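Local coordinates for kinesin-like protein KAR3 (Saccharomyces cerevisiae, PDB 1F9V) that probably hydrolyses ATP as a kinesin-family motor and uses the energy released to work along microtubules, at residues 263-266 against 267-271; 277-280 against 281-285; 325-328 against 329-332. The protein carries 2 engineered substitutions. All coordinates share one frame; numbering follows the deposited sequence.

Interaction 1 of 3, residues 263-266 against 267-271; sequences ETQN and INKSL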
ATOM      1  N   GLU A 263       9.297 -15.338  12.150  1.00 11.96           N
ATOM      2  CA  GLU A 263       8.550 -14.203  11.630  1.00 12.51           C
ATOM      3  C   GLU A 263       9.490 -13.170  11.010  1.00 11.28           C
ATOM      4  O   GLU A 263       9.204 -12.624   9.948  1.00 10.13           O
ATOM      5  CB  GLU A 263       7.691 -13.585  12.738  1.00 16.74           C
ATOM      6  CG  GLU A 263       8.246 -12.343  13.372  1.00 24.00           C
ATOM      7  CD  GLU A 263       7.290 -11.750  14.388  1.00 26.92           C
ATOM      8  OE1 GLU A 263       7.537 -10.609  14.841  1.00 28.47           O
ATOM      9  OE2 GLU A 263       6.292 -12.427  14.727  1.00 26.54           O
ATOM     10  N   THR A 264      10.626 -12.926  11.654  1.00 10.40           N
ATOM     11  CA  THR A 264      11.594 -11.963  11.136  1.00 10.88           C
ATOM     12  C   THR A 264      12.094 -12.394   9.766  1.00 10.98           C
ATOM     13  O   THR A 264      12.207 -11.581   8.851  1.00 11.61           O
ATOM     14  CB  THR A 264      12.807 -11.834  12.082  1.00 11.10           C
ATOM     15  OG1 THR A 264      12.357 -11.407  13.372  1.00 13.02           O
ATOM     16  CG2 THR A 264      13.815 -10.831  11.534  1.00 12.54           C
ATOM     17  N   GLN A 265      12.395 -13.681   9.628  1.00 10.27           N
ATOM     18  CA  GLN A 265      12.882 -14.212   8.366  1.00 10.97           C
ATOM     19  C   GLN A 265      11.834 -14.069   7.270  1.00  9.45           C
ATOM     20  O   GLN A 265      12.150 -13.698   6.147  1.00 10.13           O
ATOM     21  CB  GLN A 265      13.265 -15.687   8.523  1.00 12.09           C
ATOM     22  CG  GLN A 265      14.471 -15.914   9.419  1.00 15.77           C
ATOM     23  CD  GLN A 265      14.750 -17.384   9.658  1.00 17.35           C
ATOM     24  OE1 GLN A 265      13.833 -18.180   9.867  1.00 17.90           O
ATOM     25  NE2 GLN A 265      16.024 -17.752   9.630  1.00 19.00           N
ATOM     26  N   ASN A 266      10.584 -14.363   7.608  1.00 10.00           N
ATOM     27  CA  ASN A 266       9.493 -14.276   6.642  1.00 10.51           C
ATOM     28  C   ASN A 266       9.169 -12.832   6.248  1.00 11.02           C
ATOM     29  O   ASN A 266       8.873 -12.550   5.084  1.00 10.59           O
ATOM     30  CB  ASN A 266       8.243 -14.965   7.201  1.00 11.20           C
ATOM     31  CG  ASN A 266       8.304 -16.479   7.061  1.00 11.57           C
ATOM     32  OD1 ASN A 266       8.709 -16.999   6.018  1.00 14.14           O
ATOM     33  ND2 ASN A 266       7.911 -17.190   8.110  1.00 12.08           N
ATOM     34  N   ILE A 267       9.222 -11.920   7.215  1.00 10.31           N
ATOM     35  CA  ILE A 267       8.949 -10.516   6.925  1.00 10.60           C
ATOM     36  C   ILE A 267      10.081  -9.975   6.053  1.00 10.72           C
ATOM     37  O   ILE A 267       9.836  -9.303   5.054  1.00 11.14           O
ATOM     38  CB  ILE A 267       8.847  -9.684   8.228  1.00 10.92           C
ATOM     39  CG1 ILE A 267       7.586 -10.087   8.996  1.00 11.10           C
ATOM     40  CG2 ILE A 267       8.831  -8.190   7.904  1.00 10.20           C
ATOM     41  CD1 ILE A 267       7.584  -9.651  10.447  1.00 11.77           C
ATOM     42  N   ASN A 268      11.318 -10.292   6.423  1.00 10.80           N
ATOM     43  CA  ASN A 268      12.480  -9.840   5.668  1.00 12.03           C
ATOM     44  C   ASN A 268      12.391 -10.311   4.220  1.00 13.10           C
ATOM     45  O   ASN A 268      12.536  -9.522   3.286  1.00 13.93           O
ATOM     46  CB  ASN A 268      13.768 -10.387   6.285  1.00 13.57           C
ATOM     47  CG  ASN A 268      14.168  -9.665   7.559  1.00 15.63           C
ATOM     48  OD1 ASN A 268      13.520  -8.707   7.983  1.00 17.16           O
ATOM     49  ND2 ASN A 268      15.248 -10.126   8.178  1.00 18.27           N
ATOM     50  N   LYS A 269      12.156 -11.606   4.038  1.00 13.10           N
ATOM     51  CA  LYS A 269      12.067 -12.180   2.699  1.00 13.73           C
ATOM     52  C   LYS A 269      10.914 -11.590   1.892  1.00 11.87           C
ATOM     53  O   LYS A 269      11.072 -11.250   0.715  1.00 11.56           O
ATOM     54  CB  LYS A 269      11.896 -13.699   2.794  1.00 16.21           C
ATOM     55  CG  LYS A 269      13.046 -14.487   2.205  1.00 23.11           C
ATOM     56  CD  LYS A 269      14.300 -14.349   3.055  1.00 25.73           C
ATOM     57  CE  LYS A 269      14.251 -15.263   4.269  1.00 27.78           C
ATOM     58  NZ  LYS A 269      14.850 -14.609   5.463  1.00 30.65           N
ATOM     59  N   SER A 270       9.755 -11.477   2.530  1.00  9.36           N
ATOM     60  CA  SER A 270       8.566 -10.952   1.876  1.00 10.09           C
ATOM     61  C   SER A 270       8.745  -9.501   1.429  1.00  7.81           C
ATOM     62  O   SER A 270       8.434  -9.155   0.291  1.00  7.66           O
ATOM     63  CB  SER A 270       7.356 -11.079   2.815  1.00  9.61           C
ATOM     64  OG  SER A 270       6.176 -10.634   2.174  1.00 14.87           O
ATOM     65  N   LEU A 271       9.251  -8.650   2.318  1.00  8.78           N
ATOM     66  CA  LEU A 271       9.449  -7.245   1.964  1.00  8.17           C
ATOM     67  C   LEU A 271      10.549  -7.091   0.920  1.00  8.16           C
ATOM     68  O   LEU A 271      10.445  -6.264   0.014  1.00  8.71           O
ATOM     69  CB  LEU A 271       9.768  -6.418   3.214  1.00  8.52           C
ATOM     70  CG  LEU A 271       8.592  -6.252   4.187  1.00  9.07           C
ATOM     71  CD1 LEU A 271       9.028  -5.370   5.358  1.00  9.52           C
ATOM     72  CD2 LEU A 271       7.380  -5.643   3.470  1.00  8.77           C
TER
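From Glu263 to Leu271 the chain is regular alpha helix, part of helix 258-281, which follows the switch II loop in kinesin motor domains, and four successive amides each bond to the carbonyl four residues back. Ile267 N lies 2.8 Å from Glu263 O. Lys269 N lies 3.0 Å from Gln265 O, and this carbonyl has a second donor. The Lys269 chain folds back on itself at chi2 (70°) and chi3 (80°), which brings its ammonium round to Gln265, with NZ 2.9 Å from Gln265 O. The amide and the ammonium reach this oxygen from opposite faces of the carbonyl plane, and NZ also lies 3.6 Å from Gln265 CB. The Gln265 amide group does not take part in this grip; its OE1 bonds to Arg262 NE, within the same helix. Round the helix, Thr264 and Asn268 run side by side, the methyl CG2 of Thr264 lying 3.7 Å from Asn268 ND2 while the Thr264 hydroxyl bonds to Arg260 O. Next to them, Ile267 CD1 lies 4.0 Å from Glu263 CG, so the isoleucine's terminal methyl rests beside that methylene and the carboxylate is left to reach Tyr141 OH through a weak bond. Asn266 ND2 bonds to Asn142 OD1 and Ser270 OG to His218 NE2, tying the helix to its surroundings. Lysine suits its place because its length lets it turn back; with two donors on one oxygen, that carbonyl is probably more strongly polarised than its neighbours, and the positive charge stays close to the helix backbone.

Interaction 2 of 3, residues 277-280 against 281-285; sequences VIHA and LGQPD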
ATOM      1  N   VAL A 277      10.364  -7.095  -6.887  1.00  7.13           N
ATOM      2  CA  VAL A 277       9.327  -7.208  -7.909  1.00  7.76           C
ATOM      3  C   VAL A 277       8.904  -5.833  -8.439  1.00  7.22           C
ATOM      4  O   VAL A 277       8.864  -5.614  -9.647  1.00  8.55           O
ATOM      5  CB  VAL A 277       8.086  -7.978  -7.351  1.00  8.16           C
ATOM      6  CG1 VAL A 277       6.887  -7.812  -8.273  1.00  8.06           C
ATOM      7  CG2 VAL A 277       8.424  -9.457  -7.203  1.00  8.61           C
ATOM      8  N   ILE A 278       8.592  -4.902  -7.540  1.00  7.82           N
ATOM      9  CA  ILE A 278       8.170  -3.566  -7.970  1.00  6.34           C
ATOM     10  C   ILE A 278       9.294  -2.855  -8.720  1.00  7.38           C
ATOM     11  O   ILE A 278       9.054  -2.190  -9.726  1.00  8.72           O
ATOM     12  CB  ILE A 278       7.723  -2.689  -6.767  1.00  8.29           C
ATOM     13  CG1 ILE A 278       6.609  -3.392  -5.976  1.00  9.62           C
ATOM     14  CG2 ILE A 278       7.230  -1.331  -7.267  1.00  8.50           C
ATOM     15  CD1 ILE A 278       5.386  -3.726  -6.781  1.00 10.74           C
ATOM     16  N   HIS A 279      10.527  -2.997  -8.243  1.00  8.54           N
ATOM     17  CA  HIS A 279      11.648  -2.357  -8.918  1.00  9.28           C
ATOM     18  C   HIS A 279      11.774  -2.900 -10.346  1.00 10.09           C
ATOM     19  O   HIS A 279      11.937  -2.140 -11.302  1.00 10.33           O
ATOM     20  CB  HIS A 279      12.956  -2.605  -8.156  1.00 10.41           C
ATOM     21  CG  HIS A 279      14.172  -2.099  -8.872  1.00 11.24           C
ATOM     22  ND1 HIS A 279      14.634  -0.809  -8.732  1.00 12.96           N
ATOM     23  CD2 HIS A 279      15.000  -2.703  -9.756  1.00 11.25           C
ATOM     24  CE1 HIS A 279      15.696  -0.638  -9.501  1.00 13.61           C
ATOM     25  NE2 HIS A 279      15.939  -1.771 -10.132  1.00 13.83           N
ATOM     26  N   ALA A 280      11.695  -4.217 -10.486  1.00  9.60           N
ATOM     27  CA  ALA A 280      11.814  -4.831 -11.797  1.00 11.31           C
ATOM     28  C   ALA A 280      10.691  -4.375 -12.727  1.00  9.80           C
ATOM     29  O   ALA A 280      10.926  -4.093 -13.901  1.00 10.44           O
ATOM     30  CB  ALA A 280      11.808  -6.356 -11.661  1.00 11.53           C
ATOM     31  N   LEU A 281       9.475  -4.291 -12.197  1.00 10.46           N
ATOM     32  CA  LEU A 281       8.326  -3.877 -12.994  1.00 10.82           C
ATOM     33  C   LEU A 281       8.441  -2.435 -13.474  1.00 11.83           C
ATOM     34  O   LEU A 281       7.787  -2.046 -14.442  1.00 11.65           O
ATOM     35  CB  LEU A 281       7.040  -4.038 -12.186  1.00 10.68           C
ATOM     36  CG  LEU A 281       6.568  -5.478 -11.978  1.00  9.95           C
ATOM     37  CD1 LEU A 281       5.521  -5.513 -10.887  1.00  9.99           C
ATOM     38  CD2 LEU A 281       6.003  -6.022 -13.281  1.00 11.08           C
ATOM     39  N   GLY A 282       9.274  -1.648 -12.794  1.00 12.79           N
ATOM     40  CA  GLY A 282       9.450  -0.251 -13.164  1.00 13.67           C
ATOM     41  C   GLY A 282      10.597  -0.034 -14.140  1.00 15.78           C
ATOM     42  O   GLY A 282      10.904   1.108 -14.507  1.00 13.90           O
ATOM     43  N   GLN A 283      11.228  -1.131 -14.568  1.00 15.83           N
ATOM     44  CA  GLN A 283      12.351  -1.074 -15.501  1.00 19.12           C
ATOM     45  C   GLN A 283      11.870  -1.103 -16.950  1.00 20.86           C
ATOM     46  O   GLN A 283      10.826  -1.675 -17.249  1.00 20.82           O
ATOM     47  CB  GLN A 283      13.296  -2.249 -15.244  1.00 19.56           C
ATOM     48  CG  GLN A 283      14.035  -2.156 -13.917  1.00 22.69           C
ATOM     49  CD  GLN A 283      14.733  -0.820 -13.732  1.00 26.62           C
ATOM     50  OE1 GLN A 283      14.693  -0.228 -12.650  1.00 28.57           O
ATOM     51  NE2 GLN A 283      15.377  -0.336 -14.791  1.00 27.31           N
ATOM     52  N   PRO A 284      12.642  -0.478 -17.875  1.00 24.07           N
ATOM     53  CA  PRO A 284      12.315  -0.404 -19.307  1.00 27.59           C
ATOM     54  C   PRO A 284      11.995  -1.733 -19.996  1.00 32.67           C
ATOM     55  O   PRO A 284      11.381  -1.744 -21.060  1.00 33.87           O
ATOM     56  CB  PRO A 284      13.542   0.311 -19.925  1.00 25.75           C
ATOM     57  CG  PRO A 284      14.159   1.013 -18.802  1.00 25.87           C
ATOM     58  CD  PRO A 284      13.898   0.218 -17.569  1.00 23.17           C
ATOM     59  N   ASP A 285      12.422  -2.841 -19.416  1.00 37.38           N
ATOM     60  CA  ASP A 285      12.148  -4.156 -19.989  1.00 42.90           C
ATOM     61  C   ASP A 285      11.346  -5.061 -19.044  1.00 45.06           C
ATOM     62  O   ASP A 285      11.739  -6.195 -18.764  1.00 47.31           O
ATOM     63  CB  ASP A 285      13.464  -4.848 -20.391  1.00 45.98           C
ATOM     64  CG  ASP A 285      14.618  -4.555 -19.421  1.00 48.75           C
ATOM     65  OD1 ASP A 285      15.686  -5.198 -19.539  1.00 51.36           O
ATOM     66  OD2 ASP A 285      14.474  -3.685 -18.541  1.00 49.37           O
TER
HETATM   67  O   HOH W   1      12.581   0.753 -11.331  1.00 14.60           O
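The imidazole of His279 carries the amide oxygen of Gln283 over one face: OE1 stands 3.1 Å above the ring plane, shifted toward the rim near NE2 and CE1, and a water lies over the same face. At the ring's edge, ND1 is hydrogen-bonded to Lys337 O. Ring and amide planes are 32° apart. Gln283 OE1 is 3.2 Å from His279 NE2 but sits above the ring plane rather than in line with its edge, so the angle is too poor for a hydrogen bond. The bend at chi2 of Gln283 (-52°) turns the amide back toward the helix and over the ring. The water is placed to donate to Gln283 OE1 (2.7 Å) and to His279 O, though it has more acceptors around it than protons to give. Replacing Gln283 by an alanine would probably leave this face of the imidazole without its amide cover and the water without one of its acceptors.

Here the helix runs out. Leu281 N still bonds to Val277 O at 2.9 Å, but Gly282 N is divided between a weak bond to Ile278 O and one to His279 O, and Gln283 N reaches Ala280 O. The hydrogen bonding thus tightens from four-residue to three-residue spacing, with the donors of the two three-residue bonds well above the carbonyl planes. Leucine suits the final turn because its CD1 can lie beside Val277 CG1, 3.7 Å away. Leu281 and Ile278 together press on Leu306 of helix 297-306 and Ile5 of strand 4-11, Val277 meets Thr299, and Gly282 pairs through its backbone with Thr341, just beyond helix 325-338.

Interaction 3 of 3, residues 325-328 against 329-332; sequences INET and LNSL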
ATOM      1  N   ILE A 325      15.241   7.984  13.124  1.00 11.79           N
ATOM      2  CA  ILE A 325      15.959   8.390  11.922  1.00 10.96           C
ATOM      3  C   ILE A 325      16.649   7.288  11.113  1.00 10.11           C
ATOM      4  O   ILE A 325      16.697   7.345   9.883  1.00 10.55           O
ATOM      5  CB  ILE A 325      16.984   9.503  12.250  1.00 11.61           C
ATOM      6  CG1 ILE A 325      17.357  10.246  10.971  1.00 12.21           C
ATOM      7  CG2 ILE A 325      18.194   8.918  12.944  1.00 12.13           C
ATOM      8  CD1 ILE A 325      16.192  10.976  10.342  1.00 14.36           C
ATOM      9  N   ASN A 326      17.179   6.279  11.786  1.00 11.34           N
ATOM     10  CA  ASN A 326      17.852   5.217  11.055  1.00 12.62           C
ATOM     11  C   ASN A 326      16.860   4.372  10.268  1.00 11.25           C
ATOM     12  O   ASN A 326      17.122   4.015   9.118  1.00 12.35           O
ATOM     13  CB  ASN A 326      18.658   4.355  12.018  1.00 13.96           C
ATOM     14  CG  ASN A 326      19.892   5.076  12.531  1.00 16.99           C
ATOM     15  OD1 ASN A 326      20.474   5.907  11.831  1.00 16.98           O
ATOM     16  ND2 ASN A 326      20.289   4.765  13.758  1.00 21.01           N
ATOM     17  N   GLU A 327      15.718   4.069  10.871  1.00 11.29           N
ATOM     18  CA  GLU A 327      14.709   3.275  10.182  1.00 11.42           C
ATOM     19  C   GLU A 327      14.069   4.120   9.095  1.00 11.01           C
ATOM     20  O   GLU A 327      13.659   3.606   8.054  1.00 10.74           O
ATOM     21  CB  GLU A 327      13.642   2.788  11.159  1.00 13.90           C
ATOM     22  CG  GLU A 327      14.016   1.521  11.911  1.00 17.83           C
ATOM     23  CD  GLU A 327      14.390   0.356  10.997  1.00 19.14           C
ATOM     24  OE1 GLU A 327      14.107   0.397   9.775  1.00 18.59           O
ATOM     25  OE2 GLU A 327      14.971  -0.615  11.514  1.00 20.77           O
ATOM     26  N   THR A 328      13.974   5.426   9.341  1.00 10.86           N
ATOM     27  CA  THR A 328      13.399   6.332   8.361  1.00  9.68           C
ATOM     28  C   THR A 328      14.278   6.314   7.115  1.00  9.54           C
ATOM     29  O   THR A 328      13.776   6.258   5.992  1.00  9.27           O
ATOM     30  CB  THR A 328      13.312   7.768   8.905  1.00 10.87           C
ATOM     31  OG1 THR A 328      12.236   7.849   9.844  1.00 11.06           O
ATOM     32  CG2 THR A 328      13.058   8.757   7.775  1.00 11.46           C
ATOM     33  N   LEU A 329      15.593   6.353   7.307  1.00  9.01           N
ATOM     34  CA  LEU A 329      16.504   6.320   6.175  1.00  9.24           C
ATOM     35  C   LEU A 329      16.379   4.976   5.451  1.00  8.51           C
ATOM     36  O   LEU A 329      16.487   4.909   4.226  1.00  9.21           O
ATOM     37  CB  LEU A 329      17.942   6.571   6.649  1.00 11.64           C
ATOM     38  CG  LEU A 329      18.228   8.068   6.885  1.00 11.32           C
ATOM     39  CD1 LEU A 329      19.584   8.229   7.552  1.00 14.38           C
ATOM     40  CD2 LEU A 329      18.181   8.838   5.568  1.00  9.98           C
ATOM     41  N   ASN A 330      16.140   3.911   6.208  1.00  8.64           N
ATOM     42  CA  ASN A 330      15.971   2.589   5.607  1.00  9.77           C
ATOM     43  C   ASN A 330      14.724   2.609   4.716  1.00  9.66           C
ATOM     44  O   ASN A 330      14.760   2.161   3.569  1.00  9.62           O
ATOM     45  CB  ASN A 330      15.809   1.522   6.692  1.00 11.33           C
ATOM     46  CG  ASN A 330      17.135   1.119   7.325  1.00 12.70           C
ATOM     47  OD1 ASN A 330      18.209   1.347   6.761  1.00 14.50           O
ATOM     48  ND2 ASN A 330      17.062   0.513   8.501  1.00 14.74           N
ATOM     49  N   SER A 331      13.629   3.149   5.248  1.00  8.54           N
ATOM     50  CA  SER A 331      12.369   3.231   4.512  1.00  8.58           C
ATOM     51  C   SER A 331      12.480   4.077   3.245  1.00  8.56           C
ATOM     52  O   SER A 331      11.911   3.734   2.207  1.00  6.90           O
ATOM     53  CB  SER A 331      11.264   3.804   5.407  1.00  7.73           C
ATOM     54  OG  SER A 331      10.908   2.899   6.436  1.00  7.72           O
ATOM     55  N   LEU A 332      13.210   5.186   3.324  1.00  7.59           N
ATOM     56  CA  LEU A 332      13.370   6.058   2.169  1.00  7.90           C
ATOM     57  C   LEU A 332      14.239   5.386   1.118  1.00  8.46           C
ATOM     58  O   LEU A 332      14.066   5.613  -0.081  1.00  8.67           O
ATOM     59  CB  LEU A 332      13.975   7.405   2.592  1.00  8.67           C
ATOM     60  CG  LEU A 332      13.012   8.282   3.408  1.00  9.36           C
ATOM     61  CD1 LEU A 332      13.754   9.483   3.988  1.00 10.00           C
ATOM     62  CD2 LEU A 332      11.866   8.744   2.517  1.00 10.88           C
TER
HETATM   63  O   HOH W   2      19.732   3.563   8.306  1.00 23.09           O
HETATM   64  O   HOH W   3      12.190   0.774   7.685  1.00 12.91           O
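Glu327 and Asn330 meet near the start of helix 325-338, the last helix of the kinesin motor domain, a member of the P-loop NTPase fold. Their flat groups are turned steeply, with carboxylate and amide planes 70° apart. Glu327 bends at chi2 (-55°) and so returns OE1 toward the next turn, where Asn330 ND2 gives it a weak but nearly straight bond of 3.2 Å. The other oxygen, OE2, takes the stronger partner, the backbone N of Arg250. A carboxylate suits this position because it can face two donors at once. A water adds to the site: it bonds to Ser331 OG at 2.8 Å and is placed to donate to Glu327 OE1, although it has more acceptors in range than protons.

On another side of the helix, Thr328 and Leu332 lie side by side, pointing the same way, with the Thr328 methyl CG2 3.9 Å from Leu332 CD1. The threonine hydroxyl goes back to His324 O, so this buried residue gives its methyl to the apolar packing and its oxygen to the backbone. Leu329 and Leu332 both fill the side against Val42 of strand 38-44 and Phe54 of strand 51-56, while Thr328 and Ser331 face strand 311-318; the helix is thus held between the small antiparallel sheet and the main one. Asn326 bonds to Lys44 through OD1. Asn326 O accepts from Asn330 N at 3.1 Å and from a second water 2.8 Å away, and that water also donates to Asn330 OD1.

Interactions 1 and 2 both lie on helix 258-281, which follows the DLAGSE switch II sequence; their centres are 21 Å apart. Interaction 3, on helix 325-338, is centred 18 Å from interaction 1 and 23 Å from interaction 2, and no two of them touch. Arg250 links two of them: the side chain of Asn268 touches it, and its backbone N bonds to Glu327 OE2. There are two ADP pockets, one including residues of the probable P-loop, which the side chain of Ser331 touches, and a second including Ile5, on which Ile278 packs. The side chains of Ser331 and Ile278 are each about 9 Å from an ADP, that of Ile267 about 12 Å from an ADP and the magnesium ion.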